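Local coordinates for prolyl endopeptidase (Myxococcus xanthus, PDB 2BKL), which probably hydrolyses oligopeptides as a serine endopeptidase, cutting after proline and, less readily, after alanine, at residues L323-S326 against H331-L334; Y336-D339 against V344-A347. One frame throughout, in Å; residues are numbered along the deposited sequence.

A single blade of the N-terminal beta-propeller illustrates how an antiparallel meander is built from successive hairpins. The chain enters along strand 321-328, turns back, and contact 1 closes that first short loop when 331-334 lies down beside 323-326. The same strand, 331-338, then runs on to 336-339, turns again, and returns as strand 341-348, so that contact 2 closes the second hairpin. The two loops follow one another in series, neither enclosing the other. Strand 331-338 joins them physically: Leu334 N probably donates a hydrogen bond to Arg345 O, and Leu332 N another to Ala347 O, tying the first hairpin to the third of the blade's four strands.

Contact 1 of 2, residues L323-S326 against H331-L334; sequences LSVS and HLSL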
loop_
_atom_site.group_PDB
_atom_site.type_symbol
_atom_site.label_atom_id
_atom_site.label_comp_id
_atom_site.label_asym_id
_atom_site.label_seq_id
_atom_site.Cartn_x
_atom_site.Cartn_y
_atom_site.Cartn_z
ATOM N N LEU A 323 -15.992 -4.621 -1.988
ATOM C CA LEU A 323 -14.562 -4.422 -2.294
ATOM C C LEU A 323 -13.969 -5.486 -3.177
ATOM O O LEU A 323 -13.099 -5.187 -3.989
ATOM C CB LEU A 323 -13.730 -4.375 -1.006
ATOM C CG LEU A 323 -14.053 -3.353 0.049
ATOM C CD1 LEU A 323 -12.952 -3.469 1.133
ATOM C CD2 LEU A 323 -14.165 -1.980 -0.553
ATOM N N SER A 324 -14.358 -6.745 -2.982
ATOM C CA SER A 324 -13.756 -7.820 -3.757
ATOM C C SER A 324 -14.672 -9.026 -3.791
ATOM O O SER A 324 -15.567 -9.196 -2.931
ATOM C CB SER A 324 -12.411 -8.245 -3.199
ATOM O OG SER A 324 -12.564 -8.900 -1.971
ATOM N N VAL A 325 -14.417 -9.852 -4.780
ATOM C CA VAL A 325 -15.137 -11.085 -5.000
ATOM C C VAL A 325 -14.111 -12.134 -5.273
ATOM O O VAL A 325 -13.244 -11.957 -6.139
ATOM C CB VAL A 325 -16.040 -11.013 -6.240
ATOM C CG1 VAL A 325 -16.695 -12.352 -6.473
ATOM C CG2 VAL A 325 -17.049 -9.936 -6.084
ATOM N N SER A 326 -14.238 -13.254 -4.574
ATOM C CA SER A 326 -13.428 -14.420 -4.867
ATOM C C SER A 326 -14.308 -15.628 -5.098
ATOM O O SER A 326 -15.412 -15.729 -4.562
ATOM C CB SER A 326 -12.437 -14.706 -3.758
ATOM O OG SER A 326 -13.092 -15.073 -2.564
ATOM N N HIS A 331 -18.467 -21.349 -4.798
ATOM C CA HIS A 331 -19.301 -20.242 -4.336
ATOM C C HIS A 331 -18.584 -18.910 -4.579
ATOM O O HIS A 331 -17.379 -18.866 -4.875
ATOM C CB HIS A 331 -19.558 -20.370 -2.827
ATOM C CG HIS A 331 -20.510 -21.467 -2.456
ATOM N ND1 HIS A 331 -20.229 -22.797 -2.671
ATOM C CD2 HIS A 331 -21.730 -21.432 -1.874
ATOM C CE1 HIS A 331 -21.254 -23.535 -2.277
ATOM N NE2 HIS A 331 -22.175 -22.733 -1.771
ATOM N N LEU A 332 -19.335 -17.819 -4.492
ATOM C CA LEU A 332 -18.784 -16.463 -4.434
ATOM C C LEU A 332 -18.575 -16.037 -2.995
ATOM O O LEU A 332 -19.448 -16.220 -2.170
ATOM C CB LEU A 332 -19.745 -15.488 -5.111
ATOM C CG LEU A 332 -20.052 -15.759 -6.590
ATOM C CD1 LEU A 332 -21.060 -14.746 -7.063
ATOM C CD2 LEU A 332 -18.827 -15.737 -7.461
ATOM N N SER A 333 -17.420 -15.460 -2.692
ATOM C CA SER A 333 -17.149 -14.825 -1.400
ATOM C C SER A 333 -17.022 -13.329 -1.632
ATOM O O SER A 333 -16.218 -12.905 -2.416
ATOM C CB SER A 333 -15.899 -15.393 -0.736
ATOM O OG SER A 333 -15.761 -14.862 0.573
ATOM N N LEU A 334 -17.859 -12.575 -0.937
ATOM C CA LEU A 334 -18.053 -11.144 -1.180
ATOM C C LEU A 334 -17.585 -10.389 0.065
ATOM O O LEU A 334 -18.128 -10.554 1.169
ATOM C CB LEU A 334 -19.521 -10.842 -1.446
ATOM C CG LEU A 334 -20.251 -11.686 -2.508
ATOM C CD1 LEU A 334 -21.734 -11.425 -2.517
ATOM C CD2 LEU A 334 -19.687 -11.366 -3.813
#
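Val325 and Leu334 sit opposite each other as an antiparallel, non-hydrogen-bonded pair, their CA atoms 4.8 Å apart, in the first beta hairpin of a propeller blade. The next pair, Ser326 with Ser333, is hydrogen-bonded in both directions: Ser326 N gives to Ser333 O at 2.9 Å, and Ser333 N to Ser326 O at 2.8 Å. The carbonyl of Ser333 does extra duty, since Val325 CA approaches its O at 3.3 Å in a C-H...O contact.

The side chain of Val325 shows how one branched residue serves two neighbours. From CB it divides at once. CG1 lies anti to the backbone N (chi1 176°) and faces Leu332, whose CD2 is 4.1 Å away; Leu334 CD2 and Ser333 O are no farther from it. CG2, beside the backbone N, meets Leu334 CD2 at 3.8 Å. Leu334 runs alongside Val325 in the same direction, whereas Leu332 comes in at a slant. On this apolar face Leu332 and Leu334 also pack on Ile313 and Val314 of strand 311-314, in the neighbouring sheet.

The other face carries the serines. Ser324 OG is hydrogen-bonded to Glu335 OE1; in the backbone, Leu323 and Ser324 both lie opposite Glu335, a classic beta bulge. The paired serines do not bond each other through their hydroxyls. Ser333 OG is bonded to Asn367 OD1 and Ser326 OG to the backbone O of Leu368, so both are satisfied by the same nearby loop. Between them the contact is van der Waals: Ser326 OG rests 3.4 Å from Ser333 CB.

Contact 2 of 2, residues Y336-D339 against V344-A347; sequences YLKD and VRVA
Arg345 lays its guanidinium over one face of the Tyr336 ring, a cation-pi stack in the second hairpin of a four-stranded propeller blade. The two residues are diagonal neighbours: Arg345 lies two positions along from Glu343, the backbone partner of Tyr336, and no hydrogen bond runs directly between 336-339 and 344-347. The contact is therefore made by side chains reaching across adjacent strands.

Its tight part is the stack. Arg345 CZ stands 4.2 Å from the ring centroid, and the two planes are inclined by only 27°. CG of Arg345 lies beside its backbone N, anti to the carbonyl carbon (chi1 -59°), and the chain then runs extended from CG to NE, which carries it across the tyrosine at about a right angle. Its CD lies 3.8 Å from Tyr336 CD2, and NH1 is over the rim, 3.7 Å from Tyr336 CE2. Salt bridges from NE to Glu343 and from NH1 to Asp317 help fix the rotation of the group and probably offset its charge.

The looser side faces the exposed Lys338. Only its aliphatic part comes close, CD lying 4.1 Å from Arg345 NH2 near the edge of the guanidinium. Lys338 NZ stays 4.8 Å from that NH2, and the carboxylate of Glu343, salt-bridged to NE, probably tempers the concentration of positive charge. A leucine in place of Arg345 would probably cost Asp317 and Glu343 their salt bridges from this side chain and leave one face of the Tyr336 ring without its stacked cation.

At the phenol end a water bridges the pair: it accepts from Arg345 NH1 at 3.1 Å and is hydrogen-bonded to Tyr336 OH at 2.8 Å.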
loop_
_atom_site.group_PDB
_atom_site.type_symbol
_atom_site.label_atom_id
_atom_site.label_comp_id
_atom_site.label_asym_id
_atom_site.label_seq_id
_atom_site.Cartn_x
_atom_site.Cartn_y
_atom_site.Cartn_z
ATOM N N TYR A 336 -17.441 -6.973 1.872
ATOM C CA TYR A 336 -18.118 -5.670 2.018
ATOM C C TYR A 336 -17.443 -4.847 3.124
ATOM O O TYR A 336 -16.814 -5.389 4.021
ATOM C CB TYR A 336 -19.580 -5.836 2.354
ATOM C CG TYR A 336 -20.428 -6.308 1.195
ATOM C CD1 TYR A 336 -20.952 -5.412 0.271
ATOM C CD2 TYR A 336 -20.687 -7.650 1.006
ATOM C CE1 TYR A 336 -21.747 -5.850 -0.783
ATOM C CE2 TYR A 336 -21.426 -8.089 -0.024
ATOM C CZ TYR A 336 -21.979 -7.190 -0.927
ATOM O OH TYR A 336 -22.742 -7.628 -1.997
ATOM N N LEU A 337 -17.595 -3.527 3.021
ATOM C CA LEU A 337 -17.230 -2.600 4.070
ATOM C C LEU A 337 -18.462 -1.836 4.491
ATOM O O LEU A 337 -19.116 -1.209 3.651
ATOM C CB LEU A 337 -16.176 -1.630 3.557
ATOM C CG LEU A 337 -15.108 -1.150 4.519
ATOM C CD1 LEU A 337 -14.212 -2.300 4.962
ATOM C CD2 LEU A 337 -14.274 -0.040 3.871
ATOM N N LYS A 338 -18.797 -1.878 5.770
ATOM C CA LYS A 338 -19.918 -1.138 6.366
ATOM C C LYS A 338 -19.296 -0.181 7.365
ATOM O O LYS A 338 -18.707 -0.621 8.357
ATOM C CB LYS A 338 -20.905 -2.085 7.079
ATOM C CG LYS A 338 -21.515 -3.159 6.172
ATOM C CD LYS A 338 -22.390 -4.183 6.935
ATOM C CE LYS A 338 -23.542 -3.523 7.702
ATOM N NZ LYS A 338 -24.402 -4.581 8.365
ATOM N N ASP A 339 -19.419 1.117 7.094
ATOM C CA ASP A 339 -18.745 2.146 7.897
ATOM C C ASP A 339 -17.301 1.749 8.239
ATOM O O ASP A 339 -16.887 1.775 9.386
ATOM C CB ASP A 339 -19.547 2.452 9.164
ATOM C CG ASP A 339 -20.850 3.134 8.868
ATOM O OD1 ASP A 339 -20.856 4.109 8.091
ATOM O OD2 ASP A 339 -21.925 2.771 9.396
ATOM N N VAL A 344 -18.013 -10.326 5.514
ATOM C CA VAL A 344 -17.792 -11.266 4.435
ATOM C C VAL A 344 -19.042 -12.124 4.267
ATOM O O VAL A 344 -19.566 -12.693 5.213
ATOM C CB VAL A 344 -16.542 -12.120 4.694
ATOM C CG1 VAL A 344 -16.351 -13.134 3.553
ATOM C CG2 VAL A 344 -15.314 -11.202 4.818
ATOM N N ARG A 345 -19.535 -12.192 3.028
ATOM C CA ARG A 345 -20.773 -12.904 2.697
ATOM C C ARG A 345 -20.508 -13.952 1.622
ATOM O O ARG A 345 -19.796 -13.699 0.632
ATOM C CB ARG A 345 -21.816 -11.910 2.195
ATOM C CG ARG A 345 -22.170 -10.818 3.192
ATOM C CD ARG A 345 -23.283 -9.925 2.700
ATOM N NE ARG A 345 -23.399 -8.723 3.516
ATOM C CZ ARG A 345 -23.981 -7.595 3.124
ATOM N NH1 ARG A 345 -24.504 -7.471 1.920
ATOM N NH2 ARG A 345 -24.025 -6.561 3.956
ATOM N N VAL A 346 -21.031 -15.148 1.843
ATOM C CA VAL A 346 -20.925 -16.257 0.906
ATOM C C VAL A 346 -22.237 -16.336 0.147
ATOM O O VAL A 346 -23.302 -16.285 0.753
ATOM C CB VAL A 346 -20.628 -17.591 1.628
ATOM C CG1 VAL A 346 -20.616 -18.778 0.646
ATOM C CG2 VAL A 346 -19.297 -17.482 2.327
ATOM N N ALA A 347 -22.140 -16.409 -1.164
ATOM C CA ALA A 347 -23.299 -16.534 -2.062
ATOM C C ALA A 347 -23.071 -17.661 -3.057
ATOM O O ALA A 347 -21.931 -18.054 -3.306
ATOM C CB ALA A 347 -23.537 -15.234 -2.819
HETATM O O HOH W 1 -24.611 -9.246 -0.650
#